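Side-chain contacts in putative marr-family transcriptional repressor (Streptomyces coelicolor, PDB 3ZPL), which probably represses transcription as a MarR-family regulator, binding double-stranded DNA through a winged-helix motif: residues 41-46 / 134-139; 59-64 / 87-92; 72-77 / 105-110. One frame throughout, in Å; residues are numbered along the deposited sequence.

Overall arrangement
Contact 1, between helices 24-52 and 120-142, lies beside the second subunit. Contacts 2 and 3 build the winged-helix DNA-binding region, and along the chain both are nested inside the loop that contact 1 closes. The segments of contacts 2 and 3 alternate in sequence, their centres are about 14 Å apart, and they touch: CG of Lys-64 packs on CD2 of Leu-73 at 3.8 Å. Contact 1 is more remote, its centre about 18 Å from that of contact 2 and about 31 Å from that of contact 3, which lies across the centre of the chain. All three reach DNA: Arg-46 in contact 1, helix 86-98 in contact 2, and Thr-76 with the wing in contact 3.

Contact 1: 41-46 / 134-139; sequences EDHLDR and VDAVRQ. With nucleotides of chain C.
Leu-44 and Ala-136 mark the nearest backbone approach of two nearly antiparallel helices, whose short segments run at 161° with axes 10.4 Å apart. The contact between the helices is apolar and small, with no hydrogen bond across it. Leu-44 carries most of it with both branches: its CD1 meets CG2 of Val-137 at 4.0 Å, and its CD2 rests against CB of Ala-136 at 4.1 Å. The side chains of Leu-44 and Val-137 cross at about a right angle. His-43 adds a looser touch, NE2 standing 4.3 Å from CB of Ala-136.

The polar interactions are made on other sides of the helices. Arg-46 directs two weak hydrogen bonds to one phosphate oxygen of DC15 of chain C, from NE to OP2 at 3.2 Å and from NH2 to the same OP2 at 3.3 Å. Bends at chi2 and chi3 (-147° and 107°) bring the phosphorus into the guanidinium plane, at the edge, but OP2 itself is met obliquely, in keeping with the weak bonds. NH1 is salt-bridged to Asp-172 of the second subunit. A leucine in place of Arg-46 would probably leave both the Asp-172 carboxylate and the phosphate without this positive partner.

Trp-30 of the second subunit packs on Leu-44 and Val-137, consistent with the helical dimerisation region of MarR proteins, where helices 24-52 and 120-142 lie together against the partner chain.

Contact 2: 59-64 / 87-92; sequences YGLLVK and SRLSHA. With nucleotides of chain D; nucleotides of chain C.
Leu-61 and Leu-89 lie nearest in backbone, their CA atoms 9.0 Å apart, so side chains alone bridge helices 56-66 and 86-98. The buried meeting point is CD1 of Leu-61, which reaches CD1 of Leu-89 at 3.8 Å and CB of Ala-92 at 4.0 Å. With chi1 at -180°, the side chain of Leu-89 swings its CD1 in against Leu-61; beyond, it packs on Met-75, Leu-78 and Ala-79 of helix 75-82. This is the core of a winged helix-turn-helix, in which 86-98 is the recognition helix.

The other sides of that helix face DNA. Arg-88, extended from CG to NE, holds OP1 of DC13 of chain D at the guanidinium edge, in plane, with NE at 3.0 Å and NH2 at 2.6 Å from that oxygen, while C3' of the same nucleotide lies over one face. OG of Ser-90 is 2.7 Å from OP2 of DT6 of chain C, but the backbone O of Arg-86 is also within its reach. Base readout comes from His-91, whose NE2 hydrogen-bonds O6 of a guanine, and from Ser-87, whose OG bonds N4 of a cytosine.

Contact 3: 72-77 / 105-110; sequences RLRMTE and EDCPSD. With nucleotides of chain C; nucleotides of chain D.
The guanidinium of Arg-72 receives OE1 of Glu-105 at its edge, near its plane, in a salt bridge. The bond from NH1 of Arg-72 to OE1 of Glu-105 is weak, 3.2 Å with an N-H...O angle of 132°. The carboxylate is turned well out of the guanidinium plane, the two groups standing 68° apart, and no second oxygen joins in: OE2 of Glu-105 is paired instead with Arg-103, and NE of Arg-72 with the backbone O of Arg-70. The Arg-74 guanidinium has CB of Asp-110 at its edge, a non-bonded contact with the carbon, 4.1 Å from NH1. Cys-107 also lies at that edge, but its modelled closeness is doubtful. OP1 of DA5 of chain C approaches this group obliquely, 3.8 Å from NE.

Charge across the rest of the contact is looser. NH2 of Arg-74 stays 4.4 Å from OD2 of Asp-110, beyond a salt bridge, and that carboxylate pairs with Arg-112. The bend at chi3 (60°) turns the Arg-74 guanidinium toward segment 105-110, and it may be drawn electrostatically both to Asp-110 and to the phosphate.

The same phosphate is gripped at the start of helix 75-82. Thr-76 donates twice to OP2 of DA5 of chain C, from its backbone N at 3.0 Å and from OG1 at 2.9 Å; the helix N-terminus would probably add to the attraction.

Strand 114-118 runs antiparallel between the outer strands 72-74 and 102-106, and the side chain of Phe-115 touches both Arg-72 and Arg-74. The contact therefore spans this central strand, joining the first strand to the wing loop after 102-106, where Asp-110 comes close to the sugar of DT22 of chain D.

Contact 1: 41-46 / 134-139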
loop_
_atom_site.group_PDB
_atom_site.type_symbol
_atom_site.label_atom_id
_atom_site.label_comp_id
_atom_site.label_asym_id
_atom_site.label_seq_id
_atom_site.Cartn_x
_atom_site.Cartn_y
_atom_site.Cartn_z
ATOM N N GLU A 41 -1.107 2.194 -5.483
ATOM C CA GLU A 41 0.318 2.435 -5.167
ATOM C C GLU A 41 1.140 2.203 -6.424
ATOM O O GLU A 41 2.069 2.935 -6.678
ATOM C CB GLU A 41 0.879 1.599 -4.011
ATOM N N ASP A 42 0.768 1.204 -7.223
ATOM C CA ASP A 42 1.497 0.919 -8.448
ATOM C C ASP A 42 1.336 2.047 -9.470
ATOM O O ASP A 42 2.301 2.500 -10.079
ATOM C CB ASP A 42 1.006 -0.398 -9.041
ATOM C CG ASP A 42 1.727 -0.767 -10.306
ATOM O OD1 ASP A 42 1.298 -0.340 -11.389
ATOM O OD2 ASP A 42 2.741 -1.477 -10.227
ATOM N N HIS A 43 0.100 2.481 -9.655
ATOM C CA HIS A 43 -0.214 3.480 -10.648
ATOM C C HIS A 43 0.456 4.805 -10.294
ATOM O O HIS A 43 1.046 5.470 -11.166
ATOM C CB HIS A 43 -1.726 3.638 -10.770
ATOM C CG HIS A 43 -2.140 4.681 -11.753
ATOM N ND1 HIS A 43 -1.679 4.704 -13.051
ATOM C CD2 HIS A 43 -2.957 5.753 -11.622
ATOM C CE1 HIS A 43 -2.209 5.738 -13.682
ATOM N NE2 HIS A 43 -2.983 6.394 -12.835
ATOM N N LEU A 44 0.397 5.163 -9.016
ATOM C CA LEU A 44 0.916 6.449 -8.565
ATOM C C LEU A 44 2.436 6.460 -8.481
ATOM O O LEU A 44 3.069 7.403 -8.951
ATOM C CB LEU A 44 0.290 6.840 -7.227
ATOM C CG LEU A 44 -1.236 6.984 -7.288
ATOM C CD1 LEU A 44 -1.777 7.582 -5.996
ATOM C CD2 LEU A 44 -1.670 7.814 -8.481
ATOM N N ASP A 45 3.022 5.414 -7.904
ATOM C CA ASP A 45 4.477 5.233 -7.933
ATOM C C ASP A 45 5.014 5.401 -9.341
ATOM O O ASP A 45 6.020 6.052 -9.533
ATOM C CB ASP A 45 4.895 3.849 -7.449
ATOM C CG ASP A 45 5.057 3.756 -5.932
ATOM O OD1 ASP A 45 4.955 4.783 -5.223
ATOM O OD2 ASP A 45 5.311 2.615 -5.464
ATOM N N ARG A 46 4.365 4.790 -10.321
ATOM C CA ARG A 46 4.869 4.852 -11.689
ATOM C C ARG A 46 4.726 6.241 -12.288
ATOM O O ARG A 46 5.614 6.729 -12.969
ATOM C CB ARG A 46 4.136 3.847 -12.578
ATOM C CG ARG A 46 4.540 2.413 -12.310
ATOM C CD ARG A 46 4.498 1.580 -13.569
ATOM N NE ARG A 46 5.860 1.295 -13.999
ATOM C CZ ARG A 46 6.188 0.868 -15.206
ATOM N NH1 ARG A 46 5.249 0.675 -16.127
ATOM N NH2 ARG A 46 7.459 0.637 -15.500
ATOM N N VAL A 134 -1.984 15.282 -9.323
ATOM C CA VAL A 134 -3.376 15.541 -8.955
ATOM C C VAL A 134 -4.324 14.899 -9.966
ATOM O O VAL A 134 -5.229 14.179 -9.569
ATOM C CB VAL A 134 -3.648 17.044 -8.766
ATOM C CG1 VAL A 134 -5.129 17.325 -8.640
ATOM C CG2 VAL A 134 -2.924 17.538 -7.518
ATOM N N ASP A 135 -4.094 15.121 -11.260
ATOM C CA ASP A 135 -4.877 14.446 -12.306
ATOM C C ASP A 135 -4.959 12.951 -12.039
ATOM O O ASP A 135 -6.043 12.392 -11.925
ATOM C CB ASP A 135 -4.248 14.631 -13.703
ATOM C CG ASP A 135 -4.810 15.835 -14.485
ATOM O OD1 ASP A 135 -5.872 16.446 -14.146
ATOM O OD2 ASP A 135 -4.153 16.144 -15.503
ATOM N N ALA A 136 -3.790 12.313 -11.949
ATOM C CA ALA A 136 -3.706 10.864 -11.747
ATOM C C ALA A 136 -4.528 10.394 -10.538
ATOM O O ALA A 136 -5.189 9.360 -10.597
ATOM C CB ALA A 136 -2.252 10.427 -11.602
ATOM N N VAL A 137 -4.492 11.171 -9.458
ATOM C CA VAL A 137 -5.292 10.879 -8.266
ATOM C C VAL A 137 -6.784 11.153 -8.493
ATOM O O VAL A 137 -7.634 10.467 -7.923
ATOM C CB VAL A 137 -4.776 11.664 -7.044
ATOM C CG1 VAL A 137 -5.737 11.541 -5.868
ATOM C CG2 VAL A 137 -3.395 11.156 -6.655
ATOM N N ARG A 138 -7.103 12.160 -9.301
ATOM C CA ARG A 138 -8.493 12.401 -9.695
ATOM C C ARG A 138 -9.022 11.226 -10.507
ATOM O O ARG A 138 -10.023 10.620 -10.140
ATOM C CB ARG A 138 -8.627 13.684 -10.530
ATOM C CG ARG A 138 -8.752 14.965 -9.699
ATOM C CD ARG A 138 -9.480 16.164 -10.312
ATOM N NE ARG A 138 -9.656 17.200 -9.281
ATOM C CZ ARG A 138 -10.546 17.144 -8.279
ATOM N NH1 ARG A 138 -11.361 16.103 -8.135
ATOM N NH2 ARG A 138 -10.622 18.141 -7.396
ATOM N N GLN A 139 -8.331 10.925 -11.604
ATOM C CA GLN A 139 -8.802 9.961 -12.603
ATOM C C GLN A 139 -8.968 8.582 -11.996
ATOM O O GLN A 139 -9.916 7.884 -12.303
ATOM C CB GLN A 139 -7.875 9.882 -13.820
ATOM P P DC C 15 9.367 0.974 -12.026
ATOM O OP1 DC C 15 9.048 2.426 -11.946
ATOM O OP2 DC C 15 8.304 0.007 -12.396
ATOM O "O5'" DC C 15 10.583 0.716 -13.025
ATOM C "C5'" DC C 15 11.878 1.295 -12.774
ATOM C "C4'" DC C 15 12.912 0.601 -13.627
ATOM O "O4'" DC C 15 13.193 -0.704 -13.078
ATOM C "C3'" DC C 15 12.481 0.365 -15.075
ATOM O "O3'" DC C 15 13.264 1.185 -15.943
ATOM C "C2'" DC C 15 12.730 -1.115 -15.315
ATOM C "C1'" DC C 15 13.561 -1.554 -14.130
ATOM N N1 DC C 15 13.309 -2.923 -13.691
ATOM C C2 DC C 15 14.390 -3.793 -13.526
ATOM O O2 DC C 15 15.533 -3.385 -13.779
ATOM N N3 DC C 15 14.160 -5.062 -13.125
ATOM C C4 DC C 15 12.915 -5.462 -12.859
ATOM N N4 DC C 15 12.737 -6.715 -12.443
ATOM C C5 DC C 15 11.796 -4.592 -13.006
ATOM C C6 DC C 15 12.036 -3.343 -13.418
#

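Contact 2: 59-64 / 87-92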
loop_
_atom_site.group_PDB
_atom_site.type_symbol
_atom_site.label_atom_id
_atom_site.label_comp_id
_atom_site.label_asym_id
_atom_site.label_seq_id
_atom_site.Cartn_x
_atom_site.Cartn_y
_atom_site.Cartn_z
ATOM N N TYR A 59 7.646 11.778 -2.561
ATOM C CA TYR A 59 6.836 12.928 -2.971
ATOM C C TYR A 59 5.999 13.468 -1.814
ATOM O O TYR A 59 5.933 14.693 -1.604
ATOM C CB TYR A 59 5.927 12.540 -4.131
ATOM C CG TYR A 59 5.144 13.673 -4.728
ATOM C CD1 TYR A 59 5.682 14.458 -5.738
ATOM C CD2 TYR A 59 3.851 13.947 -4.306
ATOM C CE1 TYR A 59 4.960 15.495 -6.315
ATOM C CE2 TYR A 59 3.113 14.978 -4.871
ATOM C CZ TYR A 59 3.681 15.751 -5.875
ATOM O OH TYR A 59 2.964 16.770 -6.435
ATOM N N GLY A 60 5.365 12.567 -1.062
ATOM C CA GLY A 60 4.587 12.946 0.130
ATOM C C GLY A 60 5.398 13.731 1.160
ATOM O O GLY A 60 4.890 14.669 1.782
ATOM N N LEU A 61 6.665 13.345 1.340
ATOM C CA LEU A 61 7.526 14.020 2.293
ATOM C C LEU A 61 7.740 15.463 1.850
ATOM O O LEU A 61 7.605 16.391 2.647
ATOM C CB LEU A 61 8.857 13.296 2.429
ATOM C CG LEU A 61 8.809 11.821 2.834
ATOM C CD1 LEU A 61 10.209 11.215 2.891
ATOM C CD2 LEU A 61 8.113 11.630 4.174
ATOM N N LEU A 62 8.003 15.668 0.563
ATOM C CA LEU A 62 8.156 17.020 0.031
ATOM C C LEU A 62 6.902 17.844 0.212
ATOM O O LEU A 62 6.964 19.002 0.579
ATOM C CB LEU A 62 8.504 16.982 -1.441
ATOM C CG LEU A 62 9.747 16.195 -1.829
ATOM C CD1 LEU A 62 10.180 16.630 -3.214
ATOM C CD2 LEU A 62 10.879 16.385 -0.832
ATOM N N VAL A 63 5.756 17.237 -0.044
ATOM C CA VAL A 63 4.468 17.916 0.108
ATOM C C VAL A 63 4.249 18.362 1.548
ATOM O O VAL A 63 3.823 19.490 1.804
ATOM C CB VAL A 63 3.312 17.001 -0.331
ATOM C CG1 VAL A 63 1.960 17.596 0.039
ATOM C CG2 VAL A 63 3.390 16.761 -1.829
ATOM N N LYS A 64 4.571 17.501 2.502
ATOM C CA LYS A 64 4.362 17.885 3.884
ATOM C C LYS A 64 5.291 19.020 4.334
ATOM O O LYS A 64 4.898 19.841 5.168
ATOM C CB LYS A 64 4.478 16.702 4.826
ATOM C CG LYS A 64 4.017 17.050 6.228
ATOM C CD LYS A 64 2.673 17.764 6.259
ATOM C CE LYS A 64 2.356 18.246 7.658
ATOM N NZ LYS A 64 1.110 19.061 7.666
ATOM N N SER A 87 13.812 5.230 10.448
ATOM C CA SER A 87 14.889 4.571 9.721
ATOM C C SER A 87 14.675 4.780 8.259
ATOM O O SER A 87 15.547 5.295 7.542
ATOM C CB SER A 87 14.836 3.088 10.002
ATOM O OG SER A 87 16.082 2.657 10.450
ATOM N N ARG A 88 13.478 4.420 7.819
ATOM C CA ARG A 88 13.083 4.639 6.461
ATOM C C ARG A 88 13.201 6.113 6.121
ATOM O O ARG A 88 13.650 6.463 5.030
ATOM C CB ARG A 88 11.649 4.186 6.274
ATOM C CG ARG A 88 11.154 4.314 4.851
ATOM C CD ARG A 88 9.681 3.992 4.842
ATOM N NE ARG A 88 9.172 3.757 3.500
ATOM C CZ ARG A 88 7.972 3.251 3.269
ATOM N NH1 ARG A 88 7.184 2.931 4.287
ATOM N NH2 ARG A 88 7.548 3.067 2.028
ATOM N N LEU A 89 12.800 6.982 7.044
ATOM C CA LEU A 89 12.885 8.417 6.799
ATOM C C LEU A 89 14.324 8.910 6.610
ATOM O O LEU A 89 14.574 9.719 5.714
ATOM C CB LEU A 89 12.232 9.205 7.927
ATOM C CG LEU A 89 12.274 10.724 7.737
ATOM C CD1 LEU A 89 11.673 11.165 6.416
ATOM C CD2 LEU A 89 11.513 11.365 8.874
ATOM N N SER A 90 15.251 8.435 7.448
ATOM C CA SER A 90 16.646 8.836 7.331
ATOM C C SER A 90 17.163 8.451 5.972
ATOM O O SER A 90 17.711 9.281 5.251
ATOM C CB SER A 90 17.517 8.181 8.385
ATOM O OG SER A 90 17.080 8.551 9.670
ATOM N N HIS A 91 16.945 7.203 5.590
ATOM C CA HIS A 91 17.386 6.742 4.279
ATOM C C HIS A 91 16.750 7.592 3.165
ATOM O O HIS A 91 17.447 8.014 2.253
ATOM C CB HIS A 91 17.067 5.252 4.062
ATOM C CG HIS A 91 17.962 4.326 4.829
ATOM N ND1 HIS A 91 19.339 4.417 4.784
ATOM C CD2 HIS A 91 17.678 3.291 5.648
ATOM C CE1 HIS A 91 19.862 3.472 5.541
ATOM N NE2 HIS A 91 18.875 2.776 6.079
ATOM N N ALA A 92 15.456 7.866 3.268
ATOM C CA ALA A 92 14.762 8.636 2.250
ATOM C C ALA A 92 15.310 10.047 2.125
ATOM O O ALA A 92 15.496 10.548 1.005
ATOM C CB ALA A 92 13.277 8.691 2.550
ATOM P P DC D 13 11.167 3.249 0.641
ATOM O OP1 DC D 13 9.696 3.459 0.611
ATOM O OP2 DC D 13 12.049 4.309 1.174
ATOM O "O5'" DC D 13 11.360 1.846 1.375
ATOM C "C5'" DC D 13 10.410 0.777 1.128
ATOM C "C4'" DC D 13 10.652 -0.362 2.085
ATOM O "O4'" DC D 13 12.027 -0.798 1.934
ATOM C "C3'" DC D 13 10.485 0.036 3.554
ATOM O "O3'" DC D 13 9.642 -0.891 4.255
ATOM C "C2'" DC D 13 11.918 0.130 4.063
ATOM C "C1'" DC D 13 12.639 -0.892 3.208
ATOM N N1 DC D 13 14.092 -0.690 3.035
ATOM C C2 DC D 13 14.943 -1.790 3.168
ATOM O O2 DC D 13 14.455 -2.891 3.432
ATOM N N3 DC D 13 16.277 -1.619 3.027
ATOM C C4 DC D 13 16.766 -0.414 2.729
ATOM N N4 DC D 13 18.089 -0.294 2.573
ATOM C C5 DC D 13 15.919 0.722 2.558
ATOM C C6 DC D 13 14.602 0.544 2.737
ATOM P P DT C 6 18.831 11.779 10.621
ATOM O OP1 DT C 6 19.343 12.865 9.748
ATOM O OP2 DT C 6 17.558 11.116 10.262
ATOM O "O5'" DT C 6 19.952 10.659 10.763
ATOM C "C5'" DT C 6 21.244 10.990 11.270
ATOM C "C4'" DT C 6 22.097 9.745 11.340
ATOM O "O4'" DT C 6 21.505 8.763 12.219
ATOM C "C3'" DT C 6 22.306 9.049 9.995
ATOM O "O3'" DT C 6 23.712 9.060 9.734
ATOM C "C2'" DT C 6 21.698 7.669 10.185
ATOM C "C1'" DT C 6 21.736 7.477 11.692
ATOM N N1 DT C 6 20.696 6.580 12.236
ATOM C C2 DT C 6 21.069 5.370 12.780
ATOM O O2 DT C 6 22.230 4.999 12.854
ATOM N N3 DT C 6 20.026 4.609 13.250
ATOM C C4 DT C 6 18.680 4.929 13.220
ATOM O O4 DT C 6 17.855 4.138 13.661
ATOM C C5 DT C 6 18.363 6.204 12.620
ATOM C C7 DT C 6 16.933 6.636 12.541
ATOM C C6 DT C 6 19.374 6.956 12.170
ATOM P P DT D 14 9.332 -0.672 5.843
ATOM O OP1 DT D 14 7.897 -0.970 6.086
ATOM O OP2 DT D 14 9.892 0.640 6.289
ATOM O "O5'" DT D 14 10.228 -1.799 6.524
ATOM C "C5'" DT D 14 10.149 -3.156 6.058
ATOM C "C4'" DT D 14 11.109 -4.025 6.832
ATOM O "O4'" DT D 14 12.460 -3.723 6.431
ATOM C "C3'" DT D 14 11.059 -3.845 8.352
ATOM O "O3'" DT D 14 10.922 -5.136 8.947
ATOM C "C2'" DT D 14 12.371 -3.161 8.702
ATOM C "C1'" DT D 14 13.292 -3.578 7.576
ATOM N N1 DT D 14 14.351 -2.621 7.218
ATOM C C2 DT D 14 15.630 -3.097 7.055
ATOM O O2 DT D 14 15.938 -4.262 7.253
ATOM N N3 DT D 14 16.545 -2.153 6.661
ATOM C C4 DT D 14 16.297 -0.829 6.352
ATOM O O4 DT D 14 17.211 -0.111 5.956
ATOM C C5 DT D 14 14.928 -0.403 6.517
ATOM C C7 DT D 14 14.564 1.017 6.212
ATOM C C6 DT D 14 14.033 -1.313 6.924
#

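Contact 3: 72-77 / 105-110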
loop_
_atom_site.group_PDB
_atom_site.type_symbol
_atom_site.label_atom_id
_atom_site.label_comp_id
_atom_site.label_asym_id
_atom_site.label_seq_id
_atom_site.Cartn_x
_atom_site.Cartn_y
_atom_site.Cartn_z
ATOM N N ARG A 72 9.996 23.377 6.787
ATOM C CA ARG A 72 10.839 22.473 7.550
ATOM C C ARG A 72 10.026 21.734 8.578
ATOM O O ARG A 72 8.949 22.165 8.965
ATOM C CB ARG A 72 11.981 23.243 8.224
ATOM C CG ARG A 72 11.554 24.080 9.431
ATOM C CD ARG A 72 12.657 25.036 9.844
ATOM N NE ARG A 72 13.086 25.802 8.692
ATOM C CZ ARG A 72 14.320 26.281 8.504
ATOM N NH1 ARG A 72 15.278 26.081 9.414
ATOM N NH2 ARG A 72 14.595 26.972 7.397
ATOM N N LEU A 73 10.597 20.642 9.065
ATOM C CA LEU A 73 9.948 19.779 10.031
ATOM C C LEU A 73 11.033 18.886 10.627
ATOM O O LEU A 73 11.940 18.447 9.922
ATOM C CB LEU A 73 8.911 18.927 9.296
ATOM C CG LEU A 73 7.493 18.780 9.856
ATOM C CD1 LEU A 73 6.865 20.111 10.246
ATOM C CD2 LEU A 73 6.629 18.076 8.826
ATOM N N ARG A 74 10.962 18.612 11.921
ATOM C CA ARG A 74 11.938 17.711 12.538
ATOM C C ARG A 74 11.663 16.288 12.124
ATOM O O ARG A 74 10.520 15.924 11.901
ATOM C CB ARG A 74 11.941 17.855 14.059
ATOM C CG ARG A 74 12.768 19.069 14.451
ATOM C CD ARG A 74 12.679 19.345 15.934
ATOM N NE ARG A 74 13.164 18.231 16.733
ATOM C CZ ARG A 74 13.999 18.321 17.764
ATOM N NH1 ARG A 74 14.496 19.506 18.180
ATOM N NH2 ARG A 74 14.344 17.202 18.400
ATOM N N MET A 75 12.718 15.484 12.064
ATOM C CA MET A 75 12.632 14.127 11.527
ATOM C C MET A 75 11.454 13.307 12.059
ATOM O O MET A 75 10.641 12.806 11.278
ATOM C CB MET A 75 13.924 13.369 11.804
ATOM C CG MET A 75 15.183 14.030 11.253
ATOM S SD MET A 75 15.028 14.603 9.537
ATOM C CE MET A 75 15.218 13.053 8.675
ATOM N N THR A 76 11.357 13.153 13.378
ATOM C CA THR A 76 10.323 12.291 13.939
ATOM C C THR A 76 8.962 12.831 13.558
ATOM O O THR A 76 8.052 12.042 13.247
ATOM C CB THR A 76 10.420 12.140 15.462
ATOM O OG1 THR A 76 11.705 11.614 15.794
ATOM C CG2 THR A 76 9.351 11.186 15.994
ATOM N N GLU A 77 8.802 14.154 13.574
ATOM C CA GLU A 77 7.529 14.747 13.185
ATOM C C GLU A 77 7.181 14.376 11.747
ATOM O O GLU A 77 6.039 14.048 11.419
ATOM C CB GLU A 77 7.591 16.267 13.307
ATOM C CG GLU A 77 7.482 16.815 14.720
ATOM C CD GLU A 77 8.027 18.253 14.822
ATOM O OE1 GLU A 77 7.949 19.026 13.824
ATOM O OE2 GLU A 77 8.593 18.611 15.883
ATOM N N GLU A 105 19.382 20.699 8.827
ATOM C CA GLU A 105 20.001 21.579 9.806
ATOM C C GLU A 105 19.866 20.977 11.196
ATOM O O GLU A 105 18.974 20.153 11.451
ATOM C CB GLU A 105 19.336 22.956 9.784
ATOM C CG GLU A 105 19.995 23.956 8.874
ATOM C CD GLU A 105 19.374 25.344 8.967
ATOM O OE1 GLU A 105 18.429 25.548 9.757
ATOM O OE2 GLU A 105 19.846 26.250 8.233
ATOM N N ASP A 106 20.705 21.437 12.111
ATOM C CA ASP A 106 20.635 21.014 13.506
ATOM C C ASP A 106 19.588 21.850 14.232
ATOM O O ASP A 106 19.354 22.997 13.858
ATOM C CB ASP A 106 21.994 21.171 14.204
ATOM C CG ASP A 106 23.156 20.706 13.340
ATOM O OD1 ASP A 106 23.001 20.657 12.114
ATOM O OD2 ASP A 106 24.231 20.408 13.882
ATOM N N CYS A 107 18.947 21.269 15.252
ATOM C CA CYS A 107 18.078 22.035 16.133
ATOM C C CYS A 107 19.031 22.790 17.068
ATOM O O CYS A 107 19.984 22.207 17.584
ATOM C CB CYS A 107 17.109 21.136 16.913
ATOM S SG CYS A 107 15.963 22.035 17.972
ATOM N N PRO A 108 18.807 24.103 17.247
ATOM C CA PRO A 108 19.763 24.865 18.045
ATOM C C PRO A 108 19.640 24.618 19.577
ATOM O O PRO A 108 20.664 24.577 20.264
ATOM C CB PRO A 108 19.467 26.322 17.661
ATOM C CG PRO A 108 18.068 26.336 17.149
ATOM C CD PRO A 108 17.658 24.923 16.816
ATOM N N SER A 109 18.414 24.445 20.084
ATOM C CA SER A 109 18.179 24.194 21.511
ATOM C C SER A 109 18.535 22.778 21.915
ATOM O O SER A 109 18.978 22.534 23.039
ATOM C CB SER A 109 16.712 24.454 21.870
ATOM N N ASP A 110 18.324 21.840 21.004
ATOM C CA ASP A 110 18.570 20.432 21.274
ATOM C C ASP A 110 19.543 19.884 20.228
ATOM O O ASP A 110 19.140 19.576 19.107
ATOM C CB ASP A 110 17.240 19.688 21.230
ATOM C CG ASP A 110 17.318 18.310 21.853
ATOM O OD1 ASP A 110 18.421 17.711 21.835
ATOM O OD2 ASP A 110 16.271 17.813 22.342
ATOM P P DA C 5 14.870 14.308 15.447
ATOM O OP1 DA C 5 15.250 15.646 14.939
ATOM O OP2 DA C 5 13.462 13.847 15.350
ATOM O "O5'" DA C 5 15.873 13.262 14.793
ATOM C "C5'" DA C 5 17.276 13.521 14.882
ATOM C "C4'" DA C 5 18.077 12.306 14.479
ATOM O "O4'" DA C 5 17.832 11.192 15.356
ATOM C "C3'" DA C 5 17.832 11.739 13.080
ATOM O "O3'" DA C 5 18.710 12.354 12.135
ATOM C "C2'" DA C 5 18.087 10.242 13.260
ATOM C "C1'" DA C 5 18.496 10.125 14.726
ATOM N N9 DA C 5 18.127 8.883 15.398
ATOM C C8 DA C 5 16.885 8.461 15.799
ATOM N N7 DA C 5 16.882 7.266 16.336
ATOM C C5 DA C 5 18.212 6.874 16.287
ATOM C C6 DA C 5 18.867 5.695 16.683
ATOM N N6 DA C 5 18.245 4.659 17.250
ATOM N N1 DA C 5 20.201 5.616 16.482
ATOM C C2 DA C 5 20.821 6.651 15.903
ATOM N N3 DA C 5 20.314 7.809 15.480
ATOM C C4 DA C 5 18.989 7.858 15.705
ATOM P P DT D 22 22.081 18.301 24.154
ATOM O OP1 DT D 22 21.267 19.406 23.600
ATOM O OP2 DT D 22 23.415 18.589 24.735
ATOM O "O5'" DT D 22 21.148 17.549 25.201
ATOM C "C5'" DT D 22 19.712 17.666 25.098
ATOM C "C4'" DT D 22 19.027 16.590 25.907
ATOM O "O4'" DT D 22 19.840 15.401 25.919
ATOM C "C3'" DT D 22 18.811 16.945 27.377
ATOM O "O3'" DT D 22 17.486 17.446 27.570
ATOM C "C2'" DT D 22 19.033 15.636 28.123
ATOM C "C1'" DT D 22 19.494 14.644 27.065
ATOM N N1 DT D 22 20.657 13.810 27.431
ATOM C C2 DT D 22 20.404 12.542 27.902
ATOM O O2 DT D 22 19.275 12.110 28.078
ATOM N N3 DT D 22 21.523 11.807 28.196
ATOM C C4 DT D 22 22.840 12.196 28.049
ATOM O O4 DT D 22 23.742 11.412 28.327
ATOM C C5 DT D 22 23.034 13.532 27.532
ATOM C C7 DT D 22 24.428 14.043 27.342
ATOM C C6 DT D 22 21.946 14.259 27.242
#